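Local coordinates for microcin B17-processing protein McbB (Escherichia coli str. K-12 substr. MG1655, PDB 6GRH), which is necessary for processing the inactive microcin B17 precursor, McbA, into the active antibacterial peptide, at residues Thr25-Ile30 / Gly42-Leu47; Leu61-Leu66 / Ile71-Gly76; Arg112-Cys117 / Phe241-Ile246; Ile169-Tyr172 / Ser177-Ile180; Ile197-Ser202 / Phe208-Met213. All coordinates share one frame; numbering follows the deposited sequence. Where two conformers were deposited one is given.

In the fold
The first two contacts close short loops in the N-terminal domain. Contact 1 joins strand 26-31 to helix 41-52. Contact 2 follows in series and pairs helix 59-68 with helix 73-82. The two touch where Ile71 and Leu65 meet helix 41-52. Contact 3 closes the long loop: helix 111-115 meets helix 236-254, with 123 residues between the segments. Contacts 4 and 5 nest inside that loop, one after the other. Contact 4 is the hairpin of strands 167-174 and 177-180, and its Phe178 packs on helix 236-254. Contact 5 folds a surface loop back on helix 193-204, whose Trp200 meets Tyr172 and Arg179 of contact 4.

Contact 1: residues Thr25-Ile30 / Gly42-Leu47; sequences TKTLLI and GMKKVL
Strand 26-31 runs beside helix 41-52, where Thr27 lies nearest Lys44, 7.6 Å between their CA atoms, and Leu29 nearest Leu47, 8.2 Å between theirs. Two side-chain pairs fill the gap. Lys44 leaves the helix with CG anti to the backbone N (chi1 172°) and stays extended to its end. This carries the chain across Thr27 at about a right angle. Thr27 CG2 lies 4.0 Å from Lys44 CD, and Thr27 OG1 lies 3.6 Å from Lys44 NZ. The polar ends share a partner beyond the two segments: Ser22 OG is hydrogen-bonded to Thr27 OG1 and weakly to Lys44 NZ. The second pair is purely apolar. Leu29 CD1 meets Leu47 CD2 at 4.2 Å, end methyl to end methyl. Phe18 packs on Leu29, and Ile20 and Ile38 pack on Leu47, so the leucines belong to a larger core under the sheet. The other face of the strand turns to a second copy of the protein, where Leu28 packs on Leu222 of that subunit. A helix laid on a small antiparallel sheet in this way is consistent with the winged-helix type of domain that recognises leader peptides in RiPP-modifying enzymes.

Contact 2: residues Leu61-Leu66 / Ile71-Gly76; sequences LLDKLL and IDKDKG
Leu66 and Ile71 hold the two segments together through one backbone hydrogen bond. Ile71 N donates to Leu66 O at 3.0 Å, with a nearly straight N-H...O angle of 170°. The donor is tilted 34° from the carbonyl plane. The bond runs from Ile71 back to the residue five places earlier and closes the turn between the helices. A second bond, local to the next helix, sets its start: Asp72 is the N-cap, and its OD1 accepts from Lys75 N at 2.9 Å through the anti lone pair.

The apolar contacts centre on Leu66, whose two methyls part company. Leu66 CD2 reaches Ile71 CG2 at 3.9 Å and the bare Gly76 CA at 4.2 Å. Leu66 CD1 instead lies against the backbone of Lys73, 3.8 Å from Lys73 O.

The charged residues touch through carbon. Lys73 CD sits 3.6 Å from Asp63 CG, the chains crossing at about a right angle. Their charges are apart, with Asp63 OD2 6.0 Å from Lys73 NZ. Each has its own salt bridge: Asp63 with Lys77, and Lys73 with Asp67.

The segments form the corner between helices 59-68 and 73-82, an arrangement consistent with a helix-turn-helix. Helix 41-52 packs alongside, with Met43 and Val46 on Ile71 and Ser49 and Leu50 on Leu65.

Contact 3: residues Arg112-Cys117 / Phe241-Ile246; sequences REQWKC and FSYHLI
Helices 111-115 and 236-254 keep their backbones well apart, with the nearest CA atoms, those of Trp115 and His244, 10.3 Å from each other. Long side chains bridge the space. Tyr243 has CG anti to the backbone N (chi1 -171°), which sends its ring out to the other segment. There its OH donates to Gln114 OE1 at 2.8 Å. The hydroxyl sits above the carbonyl plane of Gln114, 48° out of it. The amide stands nearly perpendicular to the ring, with OE1 at the ring edge.

Trp115 puts CZ2, a carbon of its six-membered ring, over one face of the Tyr243 ring, toward the rim. Trp115 CZ2 is 3.4 Å from Tyr243 CE1. The six-membered ring of Trp115 and the ring of Tyr243 are inclined by 52°, with centroids 4.9 Å apart, so the pair is oblique. Further along the indole, Trp115 CH2 rests on Ile246 CG2 at 3.8 Å. Lys247 and Leu250 extend this packing.

Gln114 also donates from NE2 to Glu236 of the second subunit. The two bonds ask for opposite ends of the amide, which fixes which way it is turned. The tyrosine hydroxyl is thereby tied, through one glutamine, to the subunit interface.

Contact 4: residues Ile169-Tyr172 / Ser177-Ile180; sequences IQSY and SFRI
Tyr172 and Arg179 form the antiparallel hydrogen-bonded pair of this hairpin. Arg179 N donates to Tyr172 O at 2.8 Å, nearly straight at 172°. The return bond, Tyr172 N to Arg179 O, is longer at 3.2 Å and more bent. Next along is the non-hydrogen-bonded pair Ser171 and Ile180. Here Ser171 CA makes a CA-H...O contact with Arg179 O at 3.2 Å.

The side chains divide between two faces. On one, Arg179 CB lies over one face of the Tyr172 ring, toward its rim, in a CH-pi contact, 3.9 Å from the Tyr172 centroid. Tyr172 CG stands between the backbone N and the carbonyl carbon (chi1 54°), which brings the ring across to the neighbouring strand. On the other face, Ile169 CG2 touches Ile180 CG2 at 3.7 Å. Phe178 CZ reaches Ser171 CB, also at 3.7 Å.

Further out, Arg179 NE donates to Ser177 OG at 3.0 Å in a bent bond, the oxygen tilted out of the guanidinium plane. The guanidinium also makes a cation-pi contact with Trp200. Tyr172 OH is hydrogen-bonded to Asp181, while Ser171 OG is bonded to His144 and Trp142. Helix 236-254 packs on the Phe178 face.

This is a beta hairpin in the middle of a mixed sheet, where parallel strands give way to antiparallel ones. Such a sheet with helices on both sides is consistent with an E1-like fold.

Contact 5: residues Ile197-Ser202 / Phe208-Met213; sequences IERWLS and FRRNEM. With EDO (1,2-ethanediol), chain I; SO4 (sulfate ion), chain G.
Arg199 and Arg210 form the close part of the contact, their guanidinium groups lying flat on each other. The centres are 3.6 Å apart and the planes only 7° off parallel, although the two side chains cross at about a right angle. Both chains bend at chi2 (75° in Arg199), which brings the flat ends together.

Outside the stack the contact is looser, and two small molecules, probably from the crystallisation liquor, bind at the guanidinium edges. A sulfate takes bonds of 2.7 Å from Arg199 NH1 to its O3 and from Arg199 NH2 to its O4. Ethanediol lies at the edge of Arg210, with Arg210 NH2 2.7 Å from its O1 and Arg210 NH1 2.8 Å from its O2. The same O2 bonds weakly to Glu212 OE1, while Glu212 OE2 is hydrogen-bonded to Trp287 and Gln288. The sulfate and Asp25 of the McbC chain, which forms a salt bridge with Arg210 NE, probably offset the charges of the stacked pair. Arg203 also binds the sulfate.

Beyond Arg210, Met213 N donates to Asn211 OD1 at 3.0 Å. The whole is an arginine-arginine stack between helix 193-204 and a surface loop with an Asx turn, at the interface with McbC.

Contact 1: residues Thr25-Ile30 / Gly42-Leu47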
# COMPACT_ATOMS: atom_id res chain seq x y z
N THR B 25 48.24 -32.18 -9.45
CA THR B 25 49.03 -30.97 -9.17
C THR B 25 48.21 -29.68 -9.33
O THR B 25 48.78 -28.59 -9.36
CB THR B 25 50.23 -30.91 -10.12
OG1 THR B 25 49.74 -30.79 -11.46
CG2 THR B 25 51.10 -32.17 -9.99
N LYS B 26 46.88 -29.80 -9.41
CA LYS B 26 45.99 -28.67 -9.64
C LYS B 26 45.33 -28.21 -8.35
O LYS B 26 44.83 -29.03 -7.58
CB LYS B 26 44.92 -29.09 -10.64
N THR B 27 45.33 -26.90 -8.12
CA THR B 27 44.73 -26.29 -6.94
C THR B 27 43.93 -25.07 -7.34
O THR B 27 44.45 -24.19 -8.02
CB THR B 27 45.81 -25.90 -5.92
OG1 THR B 27 46.45 -27.10 -5.51
CG2 THR B 27 45.22 -25.25 -4.68
N LEU B 28 42.66 -25.03 -6.94
CA LEU B 28 41.77 -23.92 -7.29
C LEU B 28 41.16 -23.30 -6.02
O LEU B 28 40.71 -24.01 -5.13
CB LEU B 28 40.64 -24.37 -8.21
CG LEU B 28 40.97 -25.07 -9.53
CD1 LEU B 28 39.69 -25.30 -10.32
CD2 LEU B 28 41.94 -24.29 -10.40
N LEU B 29 41.20 -21.96 -6.00
CA LEU B 29 40.54 -21.13 -5.02
C LEU B 29 39.24 -20.67 -5.66
O LEU B 29 39.26 -20.20 -6.79
CB LEU B 29 41.41 -19.89 -4.73
CG LEU B 29 40.77 -18.79 -3.89
CD1 LEU B 29 40.47 -19.31 -2.50
CD2 LEU B 29 41.58 -17.52 -3.82
N ILE B 30 38.13 -20.83 -4.95
CA ILE B 30 36.84 -20.32 -5.40
C ILE B 30 36.22 -19.52 -4.27
O ILE B 30 35.96 -20.06 -3.19
CB ILE B 30 35.89 -21.46 -5.80
CG1 ILE B 30 36.58 -22.41 -6.78
CG2 ILE B 30 34.62 -20.88 -6.41
CD1 ILE B 30 35.90 -23.76 -6.89
N GLY B 42 53.23 -21.87 -1.14
CA GLY B 42 53.03 -21.05 0.05
C GLY B 42 51.63 -20.44 0.17
O GLY B 42 51.03 -20.44 1.24
N MET B 43 51.09 -19.92 -0.93
CA MET B 43 49.77 -19.31 -0.87
C MET B 43 48.73 -20.42 -0.71
O MET B 43 47.74 -20.21 -0.03
CB MET B 43 49.50 -18.46 -2.10
CG MET B 43 48.17 -17.75 -2.08
SD MET B 43 47.86 -16.61 -0.69
CE MET B 43 48.95 -15.25 -1.15
N LYS B 44 48.96 -21.61 -1.28
CA LYS B 44 48.04 -22.74 -1.05
C LYS B 44 47.95 -23.03 0.46
O LYS B 44 46.88 -23.12 1.02
CB LYS B 44 48.50 -23.98 -1.81
CG LYS B 44 47.72 -25.25 -1.50
CD LYS B 44 48.20 -26.41 -2.36
CE LYS B 44 47.47 -27.68 -1.94
NZ LYS B 44 47.91 -28.87 -2.70
N LYS B 45 49.11 -23.13 1.10
CA LYS B 45 49.20 -23.33 2.55
C LYS B 45 48.46 -22.28 3.36
O LYS B 45 47.72 -22.60 4.28
CB LYS B 45 50.68 -23.44 3.00
N VAL B 46 48.63 -21.01 3.00
CA VAL B 46 47.94 -19.90 3.65
C VAL B 46 46.43 -20.06 3.53
O VAL B 46 45.71 -20.00 4.52
CB VAL B 46 48.42 -18.55 3.08
CG1 VAL B 46 47.55 -17.39 3.55
CG2 VAL B 46 49.87 -18.30 3.46
N LEU B 47 45.96 -20.29 2.31
CA LEU B 47 44.55 -20.45 2.06
C LEU B 47 43.95 -21.64 2.83
O LEU B 47 42.89 -21.52 3.38
CB LEU B 47 44.26 -20.57 0.55
CG LEU B 47 44.59 -19.34 -0.26
CD1 LEU B 47 44.62 -19.69 -1.76
CD2 LEU B 47 43.63 -18.19 0.03

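Contact 2: residues Leu61-Leu66 / Ile71-Gly76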
# COMPACT_ATOMS: atom_id res chain seq x y z
N LEU B 61 48.32 -12.72 13.32
CA LEU B 61 48.39 -14.13 12.89
C LEU B 61 48.39 -14.23 11.36
O LEU B 61 49.04 -15.11 10.82
CB LEU B 61 47.24 -14.98 13.46
CG LEU B 61 47.25 -15.34 14.95
CD1 LEU B 61 45.86 -15.82 15.35
CD2 LEU B 61 48.33 -16.36 15.29
N LEU B 62 47.67 -13.36 10.69
CA LEU B 62 47.67 -13.36 9.23
C LEU B 62 49.09 -13.09 8.74
O LEU B 62 49.62 -13.86 7.94
CB LEU B 62 46.69 -12.34 8.65
CG LEU B 62 46.73 -12.23 7.10
CD1 LEU B 62 46.50 -13.58 6.43
CD2 LEU B 62 45.71 -11.24 6.61
N ASP B 63 49.72 -12.04 9.27
CA ASP B 63 51.12 -11.72 8.99
C ASP B 63 52.06 -12.90 9.22
O ASP B 63 52.90 -13.20 8.38
CB ASP B 63 51.60 -10.52 9.82
CG ASP B 63 50.98 -9.21 9.37
OD1 ASP B 63 50.17 -9.22 8.41
OD2 ASP B 63 51.28 -8.15 9.97
N LYS B 64 51.90 -13.54 10.38
CA LYS B 64 52.67 -14.73 10.75
C LYS B 64 52.47 -15.85 9.72
O LYS B 64 53.41 -16.46 9.27
CB LYS B 64 52.23 -15.20 12.15
CG LYS B 64 53.20 -16.12 12.89
CD LYS B 64 53.06 -15.93 14.41
CE LYS B 64 53.61 -17.10 15.22
NZ LYS B 64 54.97 -17.51 14.80
N LEU B 65 51.22 -16.10 9.35
CA LEU B 65 50.89 -17.09 8.32
C LEU B 65 51.62 -16.81 7.00
O LEU B 65 52.22 -17.71 6.40
CB LEU B 65 49.38 -17.11 8.08
CG LEU B 65 48.65 -18.44 8.00
CD1 LEU B 65 48.93 -19.37 9.17
CD2 LEU B 65 47.16 -18.12 7.90
N LEU B 66 51.56 -15.56 6.58
CA LEU B 66 52.24 -15.12 5.35
C LEU B 66 53.77 -15.23 5.46
O LEU B 66 54.42 -15.72 4.54
CB LEU B 66 51.82 -13.69 4.98
CG LEU B 66 50.35 -13.54 4.58
CD1 LEU B 66 49.92 -12.07 4.62
CD2 LEU B 66 50.13 -14.14 3.21
N ILE B 71 55.82 -15.22 1.96
CA ILE B 71 55.06 -14.35 1.07
C ILE B 71 55.17 -12.93 1.61
O ILE B 71 55.01 -12.73 2.82
CB ILE B 71 53.58 -14.80 1.01
CG1 ILE B 71 53.50 -16.19 0.36
CG2 ILE B 71 52.68 -13.79 0.27
CD1 ILE B 71 52.11 -16.81 0.45
N ASP B 72 55.43 -11.96 0.74
CA ASP B 72 55.38 -10.55 1.13
C ASP B 72 54.01 -10.23 1.73
O ASP B 72 52.97 -10.54 1.12
CB ASP B 72 55.67 -9.63 -0.08
CG ASP B 72 55.63 -8.15 0.29
OD1 ASP B 72 54.58 -7.49 0.11
OD2 ASP B 72 56.65 -7.63 0.80
N LYS B 73 53.99 -9.61 2.92
CA LYS B 73 52.72 -9.36 3.62
C LYS B 73 51.74 -8.48 2.84
O LYS B 73 50.56 -8.83 2.73
CB LYS B 73 52.94 -8.73 4.99
CG LYS B 73 53.56 -9.66 6.01
CD LYS B 73 53.88 -8.88 7.29
CE LYS B 73 55.20 -9.26 7.94
NZ LYS B 73 56.38 -9.18 7.04
N ASP B 74 52.23 -7.35 2.33
CA ASP B 74 51.41 -6.43 1.52
C ASP B 74 50.86 -7.09 0.24
O ASP B 74 49.68 -6.95 -0.08
CB ASP B 74 52.21 -5.17 1.12
CG ASP B 74 52.63 -4.35 2.32
OD1 ASP B 74 51.74 -3.99 3.11
OD2 ASP B 74 53.84 -4.05 2.48
N LYS B 75 51.73 -7.79 -0.50
CA LYS B 75 51.29 -8.44 -1.75
C LYS B 75 50.32 -9.58 -1.46
O LYS B 75 49.32 -9.71 -2.13
CB LYS B 75 52.46 -8.94 -2.58
CG LYS B 75 53.36 -7.83 -3.10
CD LYS B 75 54.55 -8.40 -3.85
CE LYS B 75 55.63 -7.34 -4.00
NZ LYS B 75 56.76 -7.83 -4.81
N GLY B 76 50.61 -10.38 -0.43
CA GLY B 76 49.71 -11.44 0.03
C GLY B 76 48.35 -10.94 0.46
O GLY B 76 47.33 -11.49 0.06

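Contact 3: residues Arg112-Cys117 / Phe241-Ile246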
# COMPACT_ATOMS: atom_id res chain seq x y z
N ARG B 112 26.35 -20.31 19.01
CA ARG B 112 27.46 -19.46 19.41
C ARG B 112 28.74 -19.85 18.70
O ARG B 112 29.45 -18.99 18.22
CB ARG B 112 27.68 -19.51 20.90
CG ARG B 112 26.52 -18.90 21.66
CD ARG B 112 26.41 -19.59 22.99
NE ARG B 112 27.11 -18.89 24.04
CZ ARG B 112 27.69 -19.46 25.09
NH1 ARG B 112 27.73 -20.79 25.25
NH2 ARG B 112 28.24 -18.69 26.01
N GLU B 113 29.03 -21.14 18.61
CA GLU B 113 30.30 -21.57 18.01
C GLU B 113 30.25 -21.55 16.48
O GLU B 113 31.20 -21.09 15.85
CB GLU B 113 30.76 -22.92 18.57
CG GLU B 113 32.26 -22.96 18.86
CD GLU B 113 32.65 -22.08 20.04
OE1 GLU B 113 33.40 -21.09 19.86
OE2 GLU B 113 32.22 -22.39 21.17
N GLN B 114 29.14 -22.02 15.89
CA GLN B 114 28.97 -21.99 14.42
C GLN B 114 28.99 -20.60 13.84
O GLN B 114 29.64 -20.36 12.81
CB GLN B 114 27.65 -22.62 14.01
CG GLN B 114 27.59 -24.13 14.17
CD GLN B 114 26.19 -24.68 13.93
OE1 GLN B 114 25.23 -23.95 13.55
NE2 GLN B 114 26.05 -25.98 14.15
N TRP B 115 28.27 -19.69 14.49
CA TRP B 115 28.02 -18.39 13.88
C TRP B 115 29.20 -17.43 13.97
O TRP B 115 29.20 -16.43 13.29
CB TRP B 115 26.72 -17.76 14.39
CG TRP B 115 25.47 -18.57 14.03
CD1 TRP B 115 25.40 -19.71 13.27
CD2 TRP B 115 24.12 -18.29 14.43
NE1 TRP B 115 24.09 -20.15 13.19
CE2 TRP B 115 23.29 -19.30 13.89
CE3 TRP B 115 23.53 -17.30 15.23
CZ2 TRP B 115 21.89 -19.33 14.09
CZ3 TRP B 115 22.13 -17.34 15.43
CH2 TRP B 115 21.35 -18.35 14.86
N LYS B 116 30.22 -17.78 14.76
CA LYS B 116 31.51 -17.06 14.73
C LYS B 116 32.13 -17.05 13.33
O LYS B 116 32.77 -16.07 12.96
CB LYS B 116 32.51 -17.64 15.75
CG LYS B 116 32.11 -17.39 17.19
CD LYS B 116 33.19 -17.88 18.17
CE LYS B 116 32.87 -17.53 19.62
NZ LYS B 116 32.38 -16.12 19.83
N CYS B 117 31.94 -18.10 12.55
CA CYS B 117 32.50 -18.13 11.21
C CYS B 117 31.71 -17.26 10.21
O CYS B 117 32.12 -17.15 9.05
CB CYS B 117 32.66 -19.55 10.71
SG CYS B 117 31.14 -20.40 10.31
N PHE B 241 15.01 -23.51 8.53
CA PHE B 241 14.77 -22.30 7.73
C PHE B 241 14.83 -21.07 8.62
O PHE B 241 15.55 -20.12 8.32
CB PHE B 241 13.40 -22.44 7.07
CG PHE B 241 13.03 -21.34 6.10
CD1 PHE B 241 13.50 -21.35 4.78
CD2 PHE B 241 12.17 -20.35 6.48
CE1 PHE B 241 13.12 -20.36 3.87
CE2 PHE B 241 11.78 -19.36 5.58
CZ PHE B 241 12.26 -19.36 4.28
N SER B 242 14.09 -21.12 9.73
CA SER B 242 14.08 -20.03 10.73
C SER B 242 15.49 -19.73 11.27
O SER B 242 15.90 -18.59 11.37
CB SER B 242 13.17 -20.40 11.90
OG SER B 242 11.82 -20.56 11.48
N TYR B 243 16.20 -20.80 11.60
CA TYR B 243 17.58 -20.72 12.11
C TYR B 243 18.49 -19.96 11.14
O TYR B 243 19.24 -19.08 11.56
CB TYR B 243 18.10 -22.14 12.32
CG TYR B 243 19.41 -22.34 13.03
CD1 TYR B 243 19.52 -22.16 14.41
CD2 TYR B 243 20.53 -22.79 12.33
CE1 TYR B 243 20.72 -22.41 15.07
CE2 TYR B 243 21.75 -23.04 12.99
CZ TYR B 243 21.82 -22.86 14.37
OH TYR B 243 23.00 -23.09 15.02
N HIS B 244 18.39 -20.29 9.85
CA HIS B 244 19.16 -19.59 8.85
C HIS B 244 18.79 -18.10 8.74
O HIS B 244 19.68 -17.24 8.64
CB HIS B 244 19.03 -20.28 7.51
CG HIS B 244 19.94 -19.75 6.46
ND1 HIS B 244 21.32 -19.80 6.57
CD2 HIS B 244 19.67 -19.13 5.29
CE1 HIS B 244 21.85 -19.22 5.51
NE2 HIS B 244 20.88 -18.81 4.71
N LEU B 245 17.49 -17.79 8.73
CA LEU B 245 17.05 -16.40 8.69
C LEU B 245 17.51 -15.55 9.88
O LEU B 245 17.91 -14.40 9.70
CB LEU B 245 15.53 -16.30 8.52
CG LEU B 245 14.97 -16.62 7.15
CD1 LEU B 245 13.44 -16.50 7.17
CD2 LEU B 245 15.50 -15.69 6.10
N ILE B 246 17.49 -16.15 11.07
CA ILE B 246 18.03 -15.52 12.28
C ILE B 246 19.53 -15.23 12.10
O ILE B 246 19.99 -14.08 12.30
CB ILE B 246 17.76 -16.39 13.52
CG1 ILE B 246 16.25 -16.45 13.82
CG2 ILE B 246 18.48 -15.86 14.76
CD1 ILE B 246 15.85 -17.45 14.89

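Contact 4: residues Ile169-Tyr172 / Ser177-Ile180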
# COMPACT_ATOMS: atom_id res chain seq x y z
N ILE B 169 15.30 -7.45 19.04
CA ILE B 169 14.64 -8.04 17.87
C ILE B 169 13.80 -9.14 18.44
O ILE B 169 14.21 -9.78 19.40
CB ILE B 169 15.67 -8.60 16.87
CG1 ILE B 169 16.38 -7.43 16.21
CG2 ILE B 169 14.99 -9.47 15.81
CD1 ILE B 169 17.64 -7.80 15.49
N GLN B 170 12.61 -9.31 17.90
CA GLN B 170 11.70 -10.36 18.32
C GLN B 170 11.34 -11.19 17.13
O GLN B 170 11.04 -10.65 16.06
CB GLN B 170 10.40 -9.79 18.91
CG GLN B 170 10.55 -8.82 20.06
CD GLN B 170 10.95 -7.40 19.67
OE1 GLN B 170 11.63 -6.73 20.45
NE2 GLN B 170 10.49 -6.92 18.55
N SER B 171 11.31 -12.51 17.33
CA SER B 171 10.88 -13.42 16.28
C SER B 171 9.90 -14.46 16.82
O SER B 171 9.95 -14.85 17.97
CB SER B 171 12.09 -14.05 15.57
OG SER B 171 12.83 -14.88 16.43
N TYR B 172 8.96 -14.85 15.98
CA TYR B 172 7.77 -15.60 16.40
C TYR B 172 7.01 -16.01 15.12
O TYR B 172 7.37 -15.59 14.01
CB TYR B 172 6.87 -14.73 17.34
CG TYR B 172 6.51 -13.41 16.75
CD1 TYR B 172 7.37 -12.33 16.83
CD2 TYR B 172 5.33 -13.25 16.02
CE1 TYR B 172 7.06 -11.12 16.25
CE2 TYR B 172 5.02 -12.05 15.43
CZ TYR B 172 5.87 -10.99 15.55
OH TYR B 172 5.58 -9.82 14.94
N SER B 177 3.45 -17.94 8.71
CA SER B 177 4.64 -17.12 8.57
C SER B 177 5.56 -17.17 9.77
O SER B 177 5.14 -17.40 10.92
CB SER B 177 4.28 -15.67 8.31
OG SER B 177 3.73 -15.07 9.48
N PHE B 178 6.83 -16.92 9.47
CA PHE B 178 7.85 -16.61 10.47
C PHE B 178 8.08 -15.10 10.37
O PHE B 178 8.34 -14.56 9.30
CB PHE B 178 9.10 -17.42 10.19
CG PHE B 178 10.23 -17.15 11.16
CD1 PHE B 178 10.03 -17.19 12.52
CD2 PHE B 178 11.49 -16.81 10.68
CE1 PHE B 178 11.06 -16.93 13.40
CE2 PHE B 178 12.53 -16.55 11.55
CZ PHE B 178 12.32 -16.60 12.92
N ARG B 179 7.95 -14.41 11.49
CA ARG B 179 8.10 -12.96 11.56
C ARG B 179 9.35 -12.57 12.31
O ARG B 179 9.59 -13.08 13.40
CB ARG B 179 6.91 -12.35 12.31
CG ARG B 179 5.58 -12.65 11.67
CD ARG B 179 5.42 -11.84 10.41
NE ARG B 179 4.13 -12.13 9.78
CZ ARG B 179 3.56 -11.38 8.84
NH1 ARG B 179 4.12 -10.25 8.39
NH2 ARG B 179 2.39 -11.77 8.36
N ILE B 180 10.13 -11.66 11.75
CA ILE B 180 11.22 -11.07 12.47
C ILE B 180 10.90 -9.58 12.50
O ILE B 180 10.85 -8.92 11.46
CB ILE B 180 12.58 -11.30 11.79
CG1 ILE B 180 12.88 -12.81 11.66
CG2 ILE B 180 13.68 -10.57 12.57
CD1 ILE B 180 14.07 -13.09 10.78

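Contact 5: residues Ile197-Ser202 / Phe208-Met213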
# COMPACT_ATOMS: atom_id res chain seq x y z
N ILE B 197 3.18 -6.37 15.76
CA ILE B 197 2.17 -7.41 15.85
C ILE B 197 0.76 -6.85 15.55
O ILE B 197 -0.04 -7.51 14.92
CB ILE B 197 2.24 -8.14 17.21
CG1 ILE B 197 1.58 -9.52 17.12
CG2 ILE B 197 1.60 -7.31 18.31
CD1 ILE B 197 2.11 -10.46 18.16
N GLU B 198 0.52 -5.60 15.93
CA GLU B 198 -0.73 -4.90 15.58
C GLU B 198 -0.85 -4.62 14.08
O GLU B 198 -1.94 -4.71 13.51
CB GLU B 198 -0.87 -3.61 16.39
CG GLU B 198 -1.09 -3.91 17.88
CD GLU B 198 -2.39 -4.65 18.19
OE1 GLU B 198 -3.36 -4.46 17.42
OE2 GLU B 198 -2.44 -5.38 19.21
N ARG B 199 0.25 -4.26 13.44
CA ARG B 199 0.27 -4.13 11.97
C ARG B 199 -0.12 -5.46 11.30
O ARG B 199 -0.97 -5.46 10.39
CB ARG B 199 1.62 -3.62 11.48
CG ARG B 199 1.71 -3.35 9.98
CD ARG B 199 1.01 -2.08 9.61
NE ARG B 199 1.07 -1.80 8.17
CZ ARG B 199 0.20 -2.24 7.25
NH1 ARG B 199 -0.84 -3.03 7.55
NH2 ARG B 199 0.40 -1.88 5.99
N TRP B 200 0.45 -6.58 11.74
CA TRP B 200 0.15 -7.88 11.12
C TRP B 200 -1.26 -8.38 11.45
O TRP B 200 -1.96 -8.92 10.57
CB TRP B 200 1.17 -8.97 11.49
CG TRP B 200 2.63 -8.58 11.38
CD1 TRP B 200 3.62 -8.93 12.24
CD2 TRP B 200 3.25 -7.76 10.37
NE1 TRP B 200 4.80 -8.39 11.85
CE2 TRP B 200 4.62 -7.68 10.70
CE3 TRP B 200 2.79 -7.10 9.21
CZ2 TRP B 200 5.54 -6.97 9.93
CZ3 TRP B 200 3.71 -6.38 8.44
CH2 TRP B 200 5.06 -6.32 8.81
N LEU B 201 -1.71 -8.19 12.70
CA LEU B 201 -3.07 -8.59 13.07
C LEU B 201 -4.16 -7.82 12.29
O LEU B 201 -5.16 -8.43 11.88
CB LEU B 201 -3.31 -8.51 14.57
CG LEU B 201 -2.47 -9.52 15.37
CD1 LEU B 201 -2.67 -9.28 16.85
CD2 LEU B 201 -2.76 -10.96 15.05
N SER B 202 -3.93 -6.53 12.07
CA SER B 202 -4.78 -5.69 11.22
C SER B 202 -4.83 -6.18 9.78
O SER B 202 -5.92 -6.35 9.23
CB SER B 202 -4.28 -4.23 11.25
OG SER B 202 -3.17 -4.01 10.37
N PHE B 208 -10.90 -5.50 4.38
CA PHE B 208 -10.54 -4.73 3.18
C PHE B 208 -10.17 -3.26 3.47
O PHE B 208 -10.36 -2.39 2.62
CB PHE B 208 -11.69 -4.83 2.14
CG PHE B 208 -11.92 -6.23 1.66
CD1 PHE B 208 -11.10 -6.79 0.68
CD2 PHE B 208 -12.94 -7.03 2.21
CE1 PHE B 208 -11.29 -8.09 0.24
CE2 PHE B 208 -13.12 -8.33 1.79
CZ PHE B 208 -12.30 -8.86 0.80
N ARG B 209 -9.63 -3.03 4.67
CA ARG B 209 -9.40 -1.70 5.21
C ARG B 209 -8.01 -1.71 5.83
O ARG B 209 -7.62 -2.68 6.47
CB ARG B 209 -10.43 -1.35 6.28
N ARG B 210 -7.25 -0.64 5.62
CA ARG B 210 -6.00 -0.45 6.34
C ARG B 210 -6.26 -0.11 7.82
O ARG B 210 -5.62 -0.68 8.70
CB ARG B 210 -5.13 0.63 5.67
CG ARG B 210 -3.92 1.07 6.47
CD ARG B 210 -2.97 -0.07 6.71
NE ARG B 210 -1.85 0.40 7.52
CZ ARG B 210 -1.75 0.27 8.84
NH1 ARG B 210 -2.70 -0.32 9.57
NH2 ARG B 210 -0.66 0.77 9.44
N ASN B 211 -7.15 0.84 8.06
CA ASN B 211 -7.53 1.23 9.42
C ASN B 211 -8.15 0.08 10.25
O ASN B 211 -9.18 -0.48 9.89
CB ASN B 211 -8.52 2.40 9.39
CG ASN B 211 -9.08 2.72 10.75
OD1 ASN B 211 -8.35 2.72 11.75
ND2 ASN B 211 -10.38 2.99 10.80
N GLU B 212 -7.51 -0.21 11.39
CA GLU B 212 -7.91 -1.27 12.33
C GLU B 212 -9.00 -0.86 13.36
O GLU B 212 -9.60 -1.73 14.00
CB GLU B 212 -6.65 -1.82 13.06
CG GLU B 212 -6.15 -1.13 14.35
CD GLU B 212 -5.42 0.21 14.15
OE1 GLU B 212 -5.28 0.69 13.00
OE2 GLU B 212 -4.97 0.81 15.16
N MET B 213 -9.25 0.44 13.54
CA MET B 213 -10.12 0.91 14.63
C MET B 213 -11.61 0.94 14.28
O MET B 213 -12.01 1.40 13.23
CB MET B 213 -9.65 2.28 15.15
CG MET B 213 -8.33 2.23 15.92
SD MET B 213 -8.44 1.37 17.51
CE MET B 213 -6.71 1.23 17.96
C1 EDO I . -0.88 0.05 13.19
O1 EDO I . -0.11 -0.01 12.00
C2 EDO I . -1.91 -1.07 13.21
O2 EDO I . -2.97 -0.79 12.31
S SO4 G . -2.48 -3.53 4.34
O1 SO4 G . -2.53 -4.79 3.56
O2 SO4 G . -3.60 -2.64 3.97
O3 SO4 G . -2.63 -3.87 5.77
O4 SO4 G . -1.21 -2.86 4.04